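Local coordinates for protein aldehyde dehydrogenase (Listeria monocytogenes, PDB 3K9D) that probably oxidises aldehydes with NAD or NADP as electron acceptor, as a member of the aldehyde dehydrogenase family, at residues N16-L28 against I131-P143. Numbering follows the deposited sequence.
Sequences NLIESANKAQKEL and ISIKAGNSIVFSP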
ATOM      1  N   ASN A  16      20.508  16.449   0.241  1.00 17.14           N
ATOM      2  CA  ASN A  16      20.588  17.342   1.413  1.00 19.53           C
ATOM      3  C   ASN A  16      19.224  17.498   2.089  1.00 15.53           C
ATOM      4  O   ASN A  16      19.105  17.351   3.301  1.00 18.36           O
ATOM      5  CB  ASN A  16      21.148  18.721   1.038  1.00 18.41           C
ATOM      6  CG  ASN A  16      22.577  18.662   0.526  1.00 19.42           C
ATOM      7  OD1 ASN A  16      23.339  17.761   0.868  1.00 19.92           O
ATOM      8  ND2 ASN A  16      22.945  19.634  -0.296  1.00 17.92           N
ATOM      9  N   LEU A  17      18.208  17.772   1.280  1.00 15.82           N
ATOM     10  CA  LEU A  17      16.821  17.896   1.731  1.00 18.49           C
ATOM     11  C   LEU A  17      16.264  16.644   2.417  1.00 14.63           C
ATOM     12  O   LEU A  17      15.596  16.743   3.437  1.00 20.94           O
ATOM     13  CB  LEU A  17      15.919  18.299   0.545  1.00 16.89           C
ATOM     14  CG  LEU A  17      16.128  19.709  -0.031  1.00 16.31           C
ATOM     15  CD1 LEU A  17      15.300  19.902  -1.291  1.00 17.50           C
ATOM     16  CD2 LEU A  17      15.803  20.773   0.985  1.00 20.02           C
ATOM     17  N   ILE A  18      16.541  15.472   1.851  1.00 14.82           N
ATOM     18  CA  ILE A  18      16.154  14.200   2.467  1.00 19.62           C
ATOM     19  C   ILE A  18      16.870  13.973   3.821  1.00 18.35           C
ATOM     20  O   ILE A  18      16.234  13.598   4.810  1.00 15.17           O
ATOM     21  CB  ILE A  18      16.375  13.020   1.482  1.00 15.66           C
ATOM     22  CG1 ILE A  18      15.296  13.032   0.402  1.00 22.71           C
ATOM     23  CG2 ILE A  18      16.381  11.666   2.205  1.00 14.87           C
ATOM     24  CD1 ILE A  18      15.649  12.196  -0.778  1.00 11.19           C
ATOM     25  N   GLU A  19      18.169  14.263   3.848  1.00 16.25           N
ATOM     26  CA  GLU A  19      19.011  14.176   5.055  1.00 22.05           C
ATOM     27  C   GLU A  19      18.497  15.028   6.232  1.00 21.69           C
ATOM     28  O   GLU A  19      18.482  14.563   7.379  1.00 16.46           O
ATOM     29  CB  GLU A  19      20.444  14.590   4.703  1.00 22.57           C
ATOM     30  CG  GLU A  19      21.503  14.277   5.747  1.00 32.21           C
ATOM     31  CD  GLU A  19      22.828  14.968   5.453  1.00 42.36           C
ATOM     32  OE1 GLU A  19      22.832  16.204   5.264  1.00 47.14           O
ATOM     33  OE2 GLU A  19      23.871  14.279   5.418  1.00 46.90           O
ATOM     34  N   SER A  20      18.102  16.268   5.937  1.00 15.27           N
ATOM     35  CA  SER A  20      17.528  17.177   6.933  1.00 23.25           C
ATOM     36  C   SER A  20      16.159  16.686   7.378  1.00 19.76           C
ATOM     37  O   SER A  20      15.842  16.710   8.562  1.00 16.37           O
ATOM     38  CB  SER A  20      17.393  18.596   6.366  1.00 28.43           C
ATOM     39  OG  SER A  20      18.651  19.218   6.222  1.00 20.43           O
ATOM     40  N   ALA A  21      15.352  16.241   6.416  1.00 16.38           N
ATOM     41  CA  ALA A  21      14.029  15.710   6.709  1.00 22.24           C
ATOM     42  C   ALA A  21      14.099  14.439   7.552  1.00 15.88           C
ATOM     43  O   ALA A  21      13.233  14.214   8.394  1.00 14.91           O
ATOM     44  CB  ALA A  21      13.256  15.467   5.428  1.00 20.15           C
ATOM     45  N   ASN A  22      15.137  13.631   7.322  1.00 21.08           N
ATOM     46  CA  ASN A  22      15.394  12.402   8.071  1.00 18.98           C
ATOM     47  C   ASN A  22      15.600  12.712   9.553  1.00 16.75           C
ATOM     48  O   ASN A  22      14.881  12.184  10.413  1.00 16.19           O
ATOM     49  CB  ASN A  22      16.619  11.692   7.479  1.00 27.13           C
ATOM     50  CG  ASN A  22      16.735  10.255   7.910  1.00 30.91           C
ATOM     51  OD1 ASN A  22      15.737   9.551   8.069  1.00 32.12           O
ATOM     52  ND2 ASN A  22      17.965   9.799   8.088  1.00 25.43           N
ATOM     53  N   LYS A  23      16.546  13.612   9.825  1.00 15.58           N
ATOM     54  CA  LYS A  23      16.840  14.081  11.187  1.00 16.02           C
ATOM     55  C   LYS A  23      15.629  14.716  11.868  1.00 21.98           C
ATOM     56  O   LYS A  23      15.328  14.415  13.024  1.00 14.71           O
ATOM     57  CB  LYS A  23      17.992  15.095  11.173  1.00 18.47           C
ATOM     58  CG  LYS A  23      19.367  14.516  10.859  1.00 34.35           C
ATOM     59  CD  LYS A  23      20.404  15.622  10.844  1.00 29.77           C
ATOM     60  CE  LYS A  23      21.462  15.400   9.779  1.00 52.18           C
ATOM     61  NZ  LYS A  23      22.144  16.684   9.433  1.00 45.59           N
ATOM     62  N   ALA A  24      14.924  15.570  11.128  1.00 16.62           N
ATOM     63  CA  ALA A  24      13.793  16.315  11.664  1.00 16.51           C
ATOM     64  C   ALA A  24      12.644  15.404  12.078  1.00 14.30           C
ATOM     65  O   ALA A  24      11.960  15.684  13.057  1.00 19.14           O
ATOM     66  CB  ALA A  24      13.313  17.359  10.648  1.00 11.09           C
ATOM     67  N   GLN A  25      12.436  14.329  11.315  1.00 21.95           N
ATOM     68  CA  GLN A  25      11.364  13.362  11.578  1.00 18.65           C
ATOM     69  C   GLN A  25      11.633  12.604  12.881  1.00 19.59           C
ATOM     70  O   GLN A  25      10.709  12.341  13.650  1.00 21.64           O
ATOM     71  CB  GLN A  25      11.198  12.406  10.391  1.00 18.33           C
ATOM     72  CG  GLN A  25       9.978  11.504  10.454  1.00 25.92           C
ATOM     73  CD  GLN A  25      10.231  10.268  11.295  1.00 22.87           C
ATOM     74  OE1 GLN A  25      11.335   9.721  11.295  1.00 25.06           O
ATOM     75  NE2 GLN A  25       9.221   9.851  12.051  1.00 19.59           N
ATOM     76  N   LYS A  26      12.900  12.278  13.132  1.00 15.52           N
ATOM     77  CA  LYS A  26      13.294  11.629  14.397  1.00 18.28           C
ATOM     78  C   LYS A  26      12.979  12.510  15.594  1.00 17.31           C
ATOM     79  O   LYS A  26      12.578  12.022  16.646  1.00 22.79           O
ATOM     80  CB  LYS A  26      14.756  11.172  14.352  1.00 16.94           C
ATOM     81  CG  LYS A  26      14.895   9.936  13.446  1.00 26.73           C
ATOM     82  CD  LYS A  26      16.328   9.498  13.180  1.00 37.30           C
ATOM     83  CE  LYS A  26      16.449   8.712  11.857  1.00 31.63           C
ATOM     84  NZ  LYS A  26      15.601   7.492  11.732  1.00 25.71           N
ATOM     85  N   GLU A  27      13.088  13.818  15.392  1.00 18.99           N
ATOM     86  CA  GLU A  27      12.622  14.785  16.365  1.00 21.98           C
ATOM     87  C   GLU A  27      11.080  14.843  16.468  1.00 20.03           C
ATOM     88  O   GLU A  27      10.543  14.874  17.568  1.00 19.75           O
ATOM     89  CB  GLU A  27      13.225  16.142  16.035  1.00 23.85           C
ATOM     90  CG  GLU A  27      13.408  17.041  17.199  1.00 27.08           C
ATOM     91  CD  GLU A  27      14.289  18.219  16.862  1.00 49.80           C
ATOM     92  OE1 GLU A  27      13.874  19.372  17.123  1.00 37.57           O
ATOM     93  OE2 GLU A  27      15.393  17.984  16.323  1.00 48.96           O
ATOM     94  N   LEU A  28      10.374  14.827  15.333  1.00 16.05           N
ATOM     95  CA  LEU A  28       8.910  14.733  15.343  1.00 20.33           C
ATOM     96  C   LEU A  28       8.418  13.440  15.996  1.00 22.50           C
ATOM     97  O   LEU A  28       7.378  13.433  16.652  1.00 16.19           O
ATOM     98  CB  LEU A  28       8.346  14.786  13.923  1.00 21.49           C
ATOM     99  CG  LEU A  28       8.259  16.094  13.153  1.00 21.70           C
ATOM    100  CD1 LEU A  28       7.844  15.766  11.724  1.00 19.34           C
ATOM    101  CD2 LEU A  28       7.269  17.063  13.808  1.00 23.16           C
ATOM    102  N   ILE A 131      -1.372  16.408   6.500  1.00 13.06           N
ATOM    103  CA  ILE A 131      -1.555  14.970   6.745  1.00 19.56           C
ATOM    104  C   ILE A 131      -0.253  14.193   7.083  1.00 13.78           C
ATOM    105  O   ILE A 131      -0.269  13.312   7.941  1.00 15.58           O
ATOM    106  CB  ILE A 131      -2.428  14.277   5.637  1.00 12.56           C
ATOM    107  CG1 ILE A 131      -1.734  14.284   4.265  1.00 14.70           C
ATOM    108  CG2 ILE A 131      -3.812  14.964   5.566  1.00 17.67           C
ATOM    109  CD1 ILE A 131      -2.354  13.366   3.259  1.00 13.18           C
ATOM    110  N   SER A 132       0.859  14.548   6.435  1.00 17.79           N
ATOM    111  CA  SER A 132       2.167  13.948   6.738  1.00 19.68           C
ATOM    112  C   SER A 132       2.637  14.294   8.141  1.00 22.26           C
ATOM    113  O   SER A 132       2.972  13.402   8.923  1.00 15.21           O
ATOM    114  CB  SER A 132       3.235  14.373   5.727  1.00 16.26           C
ATOM    115  OG  SER A 132       2.848  14.020   4.410  1.00 20.81           O
ATOM    116  N   ILE A 133       2.639  15.589   8.460  1.00 16.49           N
ATOM    117  CA  ILE A 133       3.011  16.079   9.791  1.00 19.95           C
ATOM    118  C   ILE A 133       2.095  15.507  10.883  1.00 18.50           C
ATOM    119  O   ILE A 133       2.581  15.114  11.958  1.00 16.35           O
ATOM    120  CB  ILE A 133       3.050  17.641   9.845  1.00 16.13           C
ATOM    121  CG1 ILE A 133       4.186  18.199   8.966  1.00 17.34           C
ATOM    122  CG2 ILE A 133       3.170  18.139  11.280  1.00 19.31           C
ATOM    123  CD1 ILE A 133       5.601  18.058   9.559  1.00 18.50           C
ATOM    124  N   LYS A 134       0.792  15.419  10.587  1.00 18.59           N
ATOM    125  CA  LYS A 134      -0.206  14.808  11.496  1.00 13.73           C
ATOM    126  C   LYS A 134       0.147  13.379  11.897  1.00 17.45           C
ATOM    127  O   LYS A 134      -0.101  12.970  13.038  1.00 16.74           O
ATOM    128  CB  LYS A 134      -1.607  14.824  10.866  1.00 15.10           C
ATOM    129  CG  LYS A 134      -2.728  14.202  11.707  1.00 14.08           C
ATOM    130  CD  LYS A 134      -2.933  14.898  13.049  1.00 14.73           C
ATOM    131  CE  LYS A 134      -3.921  14.122  13.901  1.00 16.24           C
ATOM    132  NZ  LYS A 134      -4.638  14.911  14.948  1.00 14.62           N
ATOM    133  N   ALA A 135       0.731  12.635  10.962  1.00 15.23           N
ATOM    134  CA  ALA A 135       1.122  11.247  11.212  1.00 23.47           C
ATOM    135  C   ALA A 135       2.574  11.095  11.709  1.00 19.02           C
ATOM    136  O   ALA A 135       3.054   9.970  11.901  1.00 16.19           O
ATOM    137  CB  ALA A 135       0.851  10.395   9.969  1.00 14.06           C
ATOM    138  N   GLY A 136       3.251  12.229  11.934  1.00 16.58           N
ATOM    139  CA  GLY A 136       4.604  12.257  12.517  1.00 16.39           C
ATOM    140  C   GLY A 136       5.742  12.125  11.516  1.00 23.40           C
ATOM    141  O   GLY A 136       6.860  11.728  11.880  1.00 15.83           O
ATOM    142  N   ASN A 137       5.459  12.476  10.261  1.00 15.36           N
ATOM    143  CA  ASN A 137       6.408  12.346   9.148  1.00  9.37           C
ATOM    144  C   ASN A 137       6.986  13.691   8.751  1.00 15.24           C
ATOM    145  O   ASN A 137       6.353  14.715   8.965  1.00 20.55           O
ATOM    146  CB  ASN A 137       5.677  11.832   7.901  1.00 10.22           C
ATOM    147  CG  ASN A 137       4.989  10.505   8.113  1.00 21.73           C
ATOM    148  OD1 ASN A 137       5.637   9.458   8.227  1.00 21.30           O
ATOM    149  ND2 ASN A 137       3.666  10.533   8.125  1.00 16.42           N
ATOM    150  N   SER A 138       8.148  13.683   8.110  1.00 19.66           N
ATOM    151  CA  SER A 138       8.632  14.865   7.411  1.00 22.28           C
ATOM    152  C   SER A 138       8.169  14.758   5.968  1.00 20.65           C
ATOM    153  O   SER A 138       7.679  13.701   5.559  1.00 14.97           O
ATOM    154  CB  SER A 138      10.157  14.949   7.463  1.00 15.78           C
ATOM    155  OG  SER A 138      10.601  15.347   8.755  1.00 42.80           O
ATOM    156  N   ILE A 139       8.315  15.833   5.196  1.00 17.07           N
ATOM    157  CA  ILE A 139       7.916  15.801   3.772  1.00 12.39           C
ATOM    158  C   ILE A 139       8.835  16.685   2.899  1.00 19.47           C
ATOM    159  O   ILE A 139       9.174  17.800   3.286  1.00 13.95           O
ATOM    160  CB  ILE A 139       6.372  16.096   3.587  1.00 17.25           C
ATOM    161  CG1 ILE A 139       5.912  15.837   2.136  1.00 11.41           C
ATOM    162  CG2 ILE A 139       5.969  17.520   4.133  1.00 15.02           C
ATOM    163  CD1 ILE A 139       4.423  15.636   1.978  1.00  7.50           C
ATOM    164  N   VAL A 140       9.282  16.154   1.759  1.00 12.08           N
ATOM    165  CA  VAL A 140      10.097  16.918   0.801  1.00 13.10           C
ATOM    166  C   VAL A 140       9.364  16.952  -0.536  1.00 16.37           C
ATOM    167  O   VAL A 140       9.060  15.904  -1.104  1.00 15.79           O
ATOM    168  CB  VAL A 140      11.525  16.311   0.583  1.00 12.07           C
ATOM    169  CG1 VAL A 140      12.375  17.249  -0.263  1.00 17.11           C
ATOM    170  CG2 VAL A 140      12.247  16.061   1.910  1.00 16.24           C
ATOM    171  N   PHE A 141       9.079  18.157  -1.026  1.00 19.21           N
ATOM    172  CA  PHE A 141       8.287  18.336  -2.236  1.00 13.20           C
ATOM    173  C   PHE A 141       9.078  18.412  -3.523  1.00 14.16           C
ATOM    174  O   PHE A 141      10.148  19.017  -3.589  1.00 12.19           O
ATOM    175  CB  PHE A 141       7.360  19.563  -2.130  1.00 14.32           C
ATOM    176  CG  PHE A 141       6.281  19.416  -1.085  1.00 15.39           C
ATOM    177  CD1 PHE A 141       5.200  18.569  -1.300  1.00 24.67           C
ATOM    178  CD2 PHE A 141       6.362  20.095   0.114  1.00 17.16           C
ATOM    179  CE1 PHE A 141       4.195  18.413  -0.338  1.00  8.93           C
ATOM    180  CE2 PHE A 141       5.375  19.943   1.085  1.00 13.99           C
ATOM    181  CZ  PHE A 141       4.287  19.098   0.851  1.00 11.84           C
ATOM    182  N   SER A 142       8.491  17.794  -4.547  1.00 11.25           N
ATOM    183  CA  SER A 142       8.894  17.954  -5.929  1.00 18.30           C
ATOM    184  C   SER A 142       7.873  18.854  -6.637  1.00 16.14           C
ATOM    185  O   SER A 142       6.744  18.430  -6.903  1.00 16.42           O
ATOM    186  CB  SER A 142       8.957  16.593  -6.629  1.00 11.33           C
ATOM    187  OG  SER A 142       9.393  16.753  -7.953  1.00 14.17           O
ATOM    188  N   PRO A 143       8.268  20.104  -6.927  1.00 19.68           N
ATOM    189  CA  PRO A 143       7.388  21.061  -7.605  1.00 19.15           C
ATOM    190  C   PRO A 143       7.345  20.876  -9.113  1.00 16.96           C
ATOM    191  O   PRO A 143       8.369  20.612  -9.744  1.00 18.67           O
ATOM    192  CB  PRO A 143       8.010  22.425  -7.245  1.00 16.05           C
ATOM    193  CG  PRO A 143       9.463  22.127  -7.037  1.00 18.74           C
ATOM    194  CD  PRO A 143       9.575  20.698  -6.579  1.00 12.78           C
TER
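Ser138 and Gln25 supply the two hydrogen bonds by which helix 6-28 grips the start of strand 138-143 and the turn before it, an example of side chains borrowing main-chain carbonyls to fix a helix on a sheet. The hydroxyl OG of Ser138 donates to Ala21 O at 2.9 Å, lying in the carbonyl plane on a lone pair. That oxygen already takes the helical bond from Gln25 N, so two donors hold it. One turn on, Gln25 NE2 reaches Gly136 O at 3.0 Å in a nearly straight bond (N-H...O 165°), with the acceptor almost in the plane of the amide. With CG anti to the backbone N (chi1 -171°), CG lies against the same carbonyl oxygen, and the bend at chi2 (-83°) swings the amide round so that NE2 meets it.

Gly136, at positive phi, ends helix 121-134 in a Schellman motif, and the chain passes into strand 138-143, completing the beta-alpha-beta crossover from the parallel strand 102-116 in the Rossmann-like, probably cofactor-binding part of the fold. Asn137 braces this turn: its ND2 bonds to Ser132 O and Leu439 O, while OD1 accepts from Gly110 N of strand 102-116.

Outward, residues 16-28 run nearly antiparallel to strand 138-143, the segment axes 7.9 Å apart at closest. Val140 splits its methyls between neighbours, CG2 against Ala21 CB at 3.7 Å and CG1 against Leu17 CB at 3.8 Å. At the other end Leu28 CD1 sits 3.3 Å from Asn137 O, a buried carbonyl without a polar partner, and meets Ile133 CD1 at 3.9 Å; Leu28 also packs on Ile36, and Ile133 on Ile39, of helix 33-49.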